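Local structure of tubulin-specific chaperone (Trypanosoma brucei, 4B6W) at residues L23-I27 / E28-E32; A39-P42 / E43-Q46; N63-L67 / G68-C72. The protein probably binds alpha-tubulin and microtubule plus ends as tubulin-binding cofactor B, of which this chain is the ubiquitin-like domain. All blocks are in the same frame, centred on the assembly; numbering follows the deposited sequence. Where two conformers were deposited one is given.

Contact 1 of 3, residues L23-I27 / E28-E32; sequences LAQTI and ESIKE
Thr26 and Ser29 both place their hydroxyl oxygen between the backbone N and the carbonyl carbon, with chi1 of 60° and 72°, and this rotation turns each oxygen back to the other's backbone. Thr26 OG1 accepts from Ser29 N at 3.1 Å, while Ser29 OG returns a bond to Thr26 O at 2.7 Å, in the carbonyl plane and on a lone pair. The same Thr26 O takes Ile30 N at 3.2 Å, so one carbonyl oxygen serves a side-chain donor and a helical amide together. Ser29 OG is also an acceptor: Gln25 NE2 donates to it at 3.1 Å, almost straight at 163° and nearly in the amide plane. Because Gln25 OE1 accepts from Gly22 N, the rotation of that amide is fixed at both ends. On the buried side the methyl ends of the isoleucines meet, Ile27 CD1 lying 3.9 Å from Ile30 CD1. Lys31 CE runs past Ile27 CG2, carrying NZ on to Met45 O and Asn63 OD1. The whole is a threonine N-cap, elaborated by serine and glutamine, at the start of helix 27-35, the helix that packs on the sheet of the ubiquitin-like beta-grasp fold.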
loop_
_atom_site.group_PDB
_atom_site.type_symbol
_atom_site.label_atom_id
_atom_site.label_comp_id
_atom_site.label_asym_id
_atom_site.label_seq_id
_atom_site.Cartn_x
_atom_site.Cartn_y
_atom_site.Cartn_z
ATOM N N LEU A 23 0.830 -11.566 3.783
ATOM C CA LEU A 23 -0.609 -11.362 3.553
ATOM C C LEU A 23 -1.379 -11.335 4.871
ATOM O O LEU A 23 -2.445 -10.789 4.947
ATOM C CB LEU A 23 -1.157 -12.476 2.658
ATOM C CG LEU A 23 -0.653 -12.529 1.217
ATOM C CD1 LEU A 23 -1.225 -13.783 0.491
ATOM C CD2 LEU A 23 -1.048 -11.267 0.512
ATOM N N ALA A 24 -0.822 -11.945 5.905
ATOM C CA ALA A 24 -1.393 -11.875 7.243
ATOM C C ALA A 24 -1.226 -10.489 7.903
ATOM O O ALA A 24 -1.867 -10.220 8.904
ATOM C CB ALA A 24 -0.807 -13.001 8.142
ATOM N N GLN A 25 -0.378 -9.618 7.355
ATOM C CA GLN A 25 -0.183 -8.287 7.921
ATOM C C GLN A 25 -1.418 -7.414 7.802
ATOM O O GLN A 25 -2.080 -7.352 6.763
ATOM C CB GLN A 25 0.967 -7.556 7.224
ATOM C CG GLN A 25 2.351 -8.175 7.441
ATOM C CD GLN A 25 3.478 -7.222 7.044
ATOM O OE1 GLN A 25 4.477 -7.627 6.435
ATOM N NE2 GLN A 25 3.325 -5.963 7.391
ATOM N N THR A 26 -1.714 -6.697 8.869
ATOM C CA THR A 26 -2.809 -5.740 8.846
ATOM C C THR A 26 -2.376 -4.594 7.964
ATOM O O THR A 26 -1.181 -4.281 7.896
ATOM C CB THR A 26 -3.075 -5.186 10.236
ATOM O OG1 THR A 26 -1.871 -4.538 10.691
ATOM C CG2 THR A 26 -3.514 -6.311 11.212
ATOM N N ILE A 27 -3.330 -3.960 7.298
ATOM C CA ILE A 27 -3.021 -2.756 6.528
ATOM C C ILE A 27 -2.387 -1.676 7.389
ATOM O O ILE A 27 -1.558 -0.924 6.915
ATOM C CB ILE A 27 -4.273 -2.182 5.817
ATOM C CG1 ILE A 27 -4.808 -3.218 4.809
ATOM C CG2 ILE A 27 -3.942 -0.854 5.170
ATOM C CD1 ILE A 27 -3.786 -3.646 3.753
ATOM N N GLU A 28 -2.751 -1.606 8.657
ATOM C CA GLU A 28 -2.129 -0.619 9.557
ATOM C C GLU A 28 -0.626 -0.825 9.734
ATOM O O GLU A 28 0.133 0.147 9.855
ATOM C CB GLU A 28 -2.750 -0.734 10.937
ATOM C CG GLU A 28 -2.182 0.199 11.976
ATOM C CD GLU A 28 -2.881 0.022 13.315
ATOM O OE1 GLU A 28 -4.125 -0.183 13.295
ATOM O OE2 GLU A 28 -2.187 0.063 14.370
ATOM N N SER A 29 -0.214 -2.087 9.830
ATOM C CA SER A 29 1.202 -2.402 10.019
ATOM C C SER A 29 1.949 -2.028 8.742
ATOM O O SER A 29 3.061 -1.524 8.806
ATOM C CB SER A 29 1.394 -3.880 10.358
ATOM O OG SER A 29 1.154 -4.710 9.234
ATOM N N ILE A 30 1.301 -2.223 7.587
ATOM C CA ILE A 30 1.904 -1.907 6.284
ATOM C C ILE A 30 2.140 -0.403 6.129
ATOM O O ILE A 30 3.203 0.008 5.654
ATOM C CB ILE A 30 1.050 -2.445 5.106
ATOM C CG1 ILE A 30 1.065 -3.972 5.096
ATOM C CG2 ILE A 30 1.526 -1.901 3.751
ATOM C CD1 ILE A 30 0.009 -4.552 4.187
ATOM N N LYS A 31 1.174 0.403 6.552
ATOM C CA LYS A 31 1.315 1.866 6.529
ATOM C C LYS A 31 2.521 2.355 7.360
ATOM O O LYS A 31 3.153 3.373 7.030
ATOM C CB LYS A 31 0.043 2.532 7.061
ATOM C CG LYS A 31 -1.174 2.404 6.156
ATOM C CD LYS A 31 -2.393 3.207 6.653
ATOM C CE LYS A 31 -3.612 2.951 5.729
ATOM N NZ LYS A 31 -4.838 3.784 6.055
ATOM N N GLU A 32 2.795 1.648 8.460
ATOM C CA GLU A 32 3.928 1.960 9.317
ATOM C C GLU A 32 5.216 1.828 8.547
ATOM O O GLU A 32 6.050 2.724 8.565
ATOM C CB GLU A 32 3.998 1.014 10.513
ATOM C CG GLU A 32 3.001 1.348 11.599
ATOM C CD GLU A 32 3.232 2.726 12.170
ATOM O OE1 GLU A 32 4.397 2.996 12.566
ATOM O OE2 GLU A 32 2.253 3.514 12.218
#

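Contact 2 of 3, residues A39-P42 / E43-Q46; sequences ATPP and EYMQ
Glu43, in the conformer given, folds back against Pro41 and Pro42; it is one of two deposited and therefore a doubtful guide. Its chi1 of 51° and a sharp bend at chi2 lay Glu43 CD 3.4 Å from Pro41 CB and turn OE1 to the ring of Pro42. Tyr44 closes the turn with its backbone: its N donates to Pro41 O at 2.8 Å, from above the carbonyl plane. Its ring presents an edge to the proline, Tyr44 CD2 standing 3.9 Å from Pro41 CB with Pro41 CG in the ring plane, while Tyr44 O is approached by the methyl Thr40 CG2 at 3.4 Å. Next, Met45 N gives a longer bond to Pro42 O, 3.3 Å, so that two successive bonds from residue i+3 to i form a short 3-10 turn just before the strand begins. The selenomethionine side chain of Met45 has CG near Thr40 CG2 and is extended beyond it (chi2 -178°), which carries CE to the Thr40 carbonyl; CE is modelled 3.0 Å from Thr40 O, a short distance to be treated as doubtful. Thr40 OG1 bonds to Asp82 and His9, tying the turn to the strands 77-82 and 2-9. Pro42 rests on Lys31, Glu32 and Phe35 of helix 27-35, Met45 on Val34, and beyond the turn Gln46 pairs its backbone with Val81 in strand 77-82.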
loop_
_atom_site.group_PDB
_atom_site.type_symbol
_atom_site.label_atom_id
_atom_site.label_comp_id
_atom_site.label_asym_id
_atom_site.label_seq_id
_atom_site.Cartn_x
_atom_site.Cartn_y
_atom_site.Cartn_z
ATOM N N ALA A 39 6.935 8.923 4.237
ATOM C CA ALA A 39 6.943 9.854 5.375
ATOM C C ALA A 39 5.702 10.739 5.429
ATOM O O ALA A 39 5.768 11.833 5.954
ATOM C CB ALA A 39 8.245 10.728 5.396
ATOM N N THR A 40 4.595 10.259 4.849
ATOM C CA THR A 40 3.244 10.742 5.158
ATOM C C THR A 40 2.898 10.089 6.480
ATOM O O THR A 40 3.087 8.880 6.602
ATOM C CB THR A 40 2.172 10.239 4.124
ATOM O OG1 THR A 40 2.544 10.624 2.799
ATOM C CG2 THR A 40 0.771 10.826 4.435
ATOM N N PRO A 41 2.387 10.857 7.465
ATOM C CA PRO A 41 1.853 10.147 8.632
ATOM C C PRO A 41 0.774 9.131 8.214
ATOM O O PRO A 41 -0.061 9.439 7.390
ATOM C CB PRO A 41 1.242 11.254 9.495
ATOM C CG PRO A 41 1.834 12.522 8.999
ATOM C CD PRO A 41 2.168 12.312 7.550
ATOM N N PRO A 42 0.816 7.920 8.774
ATOM C CA PRO A 42 -0.138 6.867 8.435
ATOM C C PRO A 42 -1.619 7.221 8.637
ATOM O O PRO A 42 -2.482 6.657 7.958
ATOM C CB PRO A 42 0.276 5.728 9.368
ATOM C CG PRO A 42 1.735 5.958 9.568
ATOM C CD PRO A 42 1.865 7.423 9.686
ATOM N N GLU A 43 -1.890 8.130 9.563
ATOM C CA GLU A 43 -3.243 8.631 9.770
ATOM C C GLU A 43 -3.744 9.419 8.538
ATOM O O GLU A 43 -4.946 9.622 8.382
ATOM C CB GLU A 43 -3.316 9.473 11.056
ATOM C CG GLU A 43 -2.248 10.585 11.202
ATOM C CD GLU A 43 -0.938 10.140 11.888
ATOM O OE1 GLU A 43 -0.477 8.988 11.687
ATOM O OE2 GLU A 43 -0.358 10.976 12.619
ATOM N N TYR A 44 -2.825 9.840 7.668
ATOM C CA TYR A 44 -3.161 10.593 6.456
ATOM C C TYR A 44 -2.866 9.822 5.178
ATOM O O TYR A 44 -2.638 10.421 4.123
ATOM C CB TYR A 44 -2.401 11.922 6.452
ATOM C CG TYR A 44 -2.856 12.847 7.538
ATOM C CD1 TYR A 44 -4.155 13.346 7.552
ATOM C CD2 TYR A 44 -1.996 13.215 8.570
ATOM C CE1 TYR A 44 -4.588 14.206 8.590
ATOM C CE2 TYR A 44 -2.411 14.059 9.593
ATOM C CZ TYR A 44 -3.701 14.548 9.596
ATOM O OH TYR A 44 -4.091 15.394 10.617
HETATM N N MSE A 45 -2.856 8.492 5.285
HETATM C CA MSE A 45 -2.686 7.606 4.141
HETATM C C MSE A 45 -3.929 6.780 3.927
HETATM O O MSE A 45 -4.488 6.199 4.876
HETATM C CB MSE A 45 -1.592 6.594 4.364
HETATM C CG MSE A 45 -0.203 7.078 4.543
HETATM SE SE MSE A 45 0.935 5.422 4.728
HETATM C CE MSE A 45 2.686 6.291 5.095
ATOM N N GLN A 46 -4.317 6.695 2.658
ATOM C CA GLN A 46 -5.141 5.607 2.168
ATOM C C GLN A 46 -4.273 4.771 1.255
ATOM O O GLN A 46 -3.469 5.313 0.519
ATOM C CB GLN A 46 -6.335 6.152 1.403
ATOM C CG GLN A 46 -7.318 6.844 2.299
ATOM C CD GLN A 46 -8.600 7.288 1.606
ATOM O OE1 GLN A 46 -9.426 7.939 2.239
ATOM N NE2 GLN A 46 -8.765 6.971 0.324
#

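Contact 3 of 3, residues N63-L67 / G68-C72; sequences NDKQL and GYYQC
The chain winds into a 3-10 turn in which Gln66 O and Leu67 O accept from the third residue on: Tyr69 N at 3.1 Å from Gln66 O and Tyr70 N at 3.1 Å from Leu67 O. Both donors come from well above the carbonyl plane, by 59° and 55°, which suits the tight winding of a 3-10 turn rather than an alpha helix. Gln71 N extends it by a bond to Gly68 O. Lys65, just ahead of the turn, bends at chi2 and then runs out over one face of the Tyr69 ring. Its CE sits 3.9 Å from the Tyr69 ring centroid in a CH-pi contact, and its NZ is 4.5 Å from the same centroid, a cation-pi interaction. A water bridges the two ends, bonding Tyr69 OH and, weakly, Lys65 NZ. Tyr69 in turn stands CD2 over the centre of the Tyr70 ring, and Lys65 CG reaches Tyr70 OH at 3.9 Å, so the three side chains pack together. Inward, Leu67 meets Cys72, CG to CB at 3.8 Å. In the chain the turn falls between strand 56-58 and strand 77-82: Leu67 touches Ile27 and Ile30 of helix 27-35 and Val3 of strand 2-9, Tyr70 hydrogen-bonds through OH to Ala62 N and leans on Leu49 of strand 45-50, and Cys72 rests on Val3, Val5 and Leu49.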
loop_
_atom_site.group_PDB
_atom_site.type_symbol
_atom_site.label_atom_id
_atom_site.label_comp_id
_atom_site.label_asym_id
_atom_site.label_seq_id
_atom_site.Cartn_x
_atom_site.Cartn_y
_atom_site.Cartn_z
ATOM N N ASN A 63 -7.649 -0.224 7.644
ATOM C CA ASN A 63 -6.555 -0.465 8.579
ATOM C C ASN A 63 -6.621 -1.766 9.371
ATOM O O ASN A 63 -5.586 -2.344 9.657
ATOM C CB ASN A 63 -6.455 0.673 9.589
ATOM C CG ASN A 63 -5.903 1.921 8.994
ATOM O OD1 ASN A 63 -5.400 1.900 7.890
ATOM N ND2 ASN A 63 -5.989 3.023 9.723
ATOM N N ASP A 64 -7.821 -2.201 9.755
ATOM C CA ASP A 64 -7.970 -3.402 10.597
ATOM C C ASP A 64 -8.012 -4.720 9.831
ATOM O O ASP A 64 -8.060 -5.781 10.454
ATOM C CB ASP A 64 -9.191 -3.295 11.536
ATOM C CG ASP A 64 -10.539 -3.418 10.812
ATOM O OD1 ASP A 64 -10.677 -2.964 9.647
ATOM O OD2 ASP A 64 -11.490 -3.947 11.451
ATOM N N LYS A 65 -8.006 -4.656 8.504
ATOM C CA LYS A 65 -8.007 -5.843 7.673
ATOM C C LYS A 65 -6.582 -6.220 7.265
ATOM O O LYS A 65 -5.676 -5.410 7.277
ATOM C CB LYS A 65 -8.832 -5.612 6.394
ATOM C CG LYS A 65 -10.313 -5.426 6.592
ATOM C CD LYS A 65 -10.920 -6.672 7.131
ATOM C CE LYS A 65 -12.427 -6.677 7.005
ATOM N NZ LYS A 65 -12.981 -7.731 7.930
ATOM N N GLN A 66 -6.426 -7.457 6.843
ATOM C CA GLN A 66 -5.156 -7.985 6.442
ATOM C C GLN A 66 -5.020 -7.838 4.952
ATOM O O GLN A 66 -6.015 -7.783 4.234
ATOM C CB GLN A 66 -5.063 -9.452 6.835
ATOM C CG GLN A 66 -4.922 -9.642 8.335
ATOM C CD GLN A 66 -5.226 -11.064 8.756
ATOM O OE1 GLN A 66 -6.228 -11.634 8.325
ATOM N NE2 GLN A 66 -4.372 -11.640 9.604
ATOM N N LEU A 67 -3.790 -7.788 4.480
ATOM C CA LEU A 67 -3.545 -7.618 3.046
ATOM C C LEU A 67 -4.190 -8.754 2.200
ATOM O O LEU A 67 -4.703 -8.519 1.098
ATOM C CB LEU A 67 -2.036 -7.482 2.804
ATOM C CG LEU A 67 -1.515 -7.183 1.397
ATOM C CD1 LEU A 67 -2.093 -5.868 0.826
ATOM C CD2 LEU A 67 0.021 -7.146 1.406
ATOM N N GLY A 68 -4.167 -9.968 2.722
ATOM C CA GLY A 68 -4.743 -11.122 2.039
ATOM C C GLY A 68 -6.259 -11.120 1.889
ATOM O O GLY A 68 -6.795 -11.824 1.018
ATOM N N TYR A 69 -6.935 -10.310 2.718
ATOM C CA TYR A 69 -8.365 -10.053 2.596
ATOM C C TYR A 69 -8.648 -9.476 1.227
ATOM O O TYR A 69 -9.627 -9.801 0.603
ATOM C CB TYR A 69 -8.814 -9.062 3.670
ATOM C CG TYR A 69 -10.298 -8.751 3.658
ATOM C CD1 TYR A 69 -11.212 -9.664 4.156
ATOM C CD2 TYR A 69 -10.775 -7.555 3.163
ATOM C CE1 TYR A 69 -12.547 -9.404 4.162
ATOM C CE2 TYR A 69 -12.142 -7.275 3.150
ATOM C CZ TYR A 69 -13.019 -8.210 3.662
ATOM O OH TYR A 69 -14.379 -7.977 3.679
ATOM N N TYR A 70 -7.750 -8.626 0.756
ATOM C CA TYR A 70 -7.911 -7.950 -0.531
ATOM C C TYR A 70 -7.378 -8.734 -1.738
ATOM O O TYR A 70 -7.343 -8.216 -2.851
ATOM C CB TYR A 70 -7.286 -6.555 -0.430
ATOM C CG TYR A 70 -8.036 -5.706 0.567
ATOM C CD1 TYR A 70 -9.308 -5.250 0.275
ATOM C CD2 TYR A 70 -7.498 -5.397 1.808
ATOM C CE1 TYR A 70 -10.037 -4.506 1.190
ATOM C CE2 TYR A 70 -8.194 -4.640 2.708
ATOM C CZ TYR A 70 -9.469 -4.197 2.398
ATOM O OH TYR A 70 -10.201 -3.444 3.276
ATOM N N GLN A 71 -7.008 -9.993 -1.515
ATOM C CA GLN A 71 -6.571 -10.898 -2.582
ATOM C C GLN A 71 -5.331 -10.341 -3.297
ATOM O O GLN A 71 -5.153 -10.518 -4.498
ATOM C CB GLN A 71 -7.724 -11.204 -3.561
ATOM C CG GLN A 71 -8.974 -11.779 -2.900
ATOM C CD GLN A 71 -10.166 -11.950 -3.858
ATOM O OE1 GLN A 71 -10.785 -10.952 -4.349
ATOM N NE2 GLN A 71 -10.534 -13.224 -4.094
ATOM N N CYS A 72 -4.452 -9.700 -2.534
ATOM C CA CYS A 72 -3.192 -9.213 -3.080
ATOM C C CYS A 72 -2.296 -10.351 -3.604
ATOM O O CYS A 72 -2.259 -11.444 -3.026
ATOM C CB CYS A 72 -2.464 -8.382 -2.054
ATOM S SG CYS A 72 -1.030 -7.533 -2.702
HETATM O O HOH W 1 -16.007 -8.058 6.378
#

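In the fold
A helix start and two 3-10 turns, each held by local bonds, are joined to one another through a few shared residues. Contacts 1 and 3 are the close pair, with centres about 8 Å apart. Two probable backbone hydrogen bonds join residues 23-27 to 63-67: Ile27 N to Lys65 O at 2.8 Å and Gln25 O to Leu67 N at 2.9 Å. Contact 2 lies about 13 Å from contact 1 between centres, yet Lys31 of contact 1 spans all three: its NZ is 2.7 Å from Met45 O of contact 2 and 2.7 Å from Asn63 OD1 of contact 3. Contacts 2 and 3 themselves stay about 17 Å apart between centres, with nearest atoms about 5 Å apart and no touch.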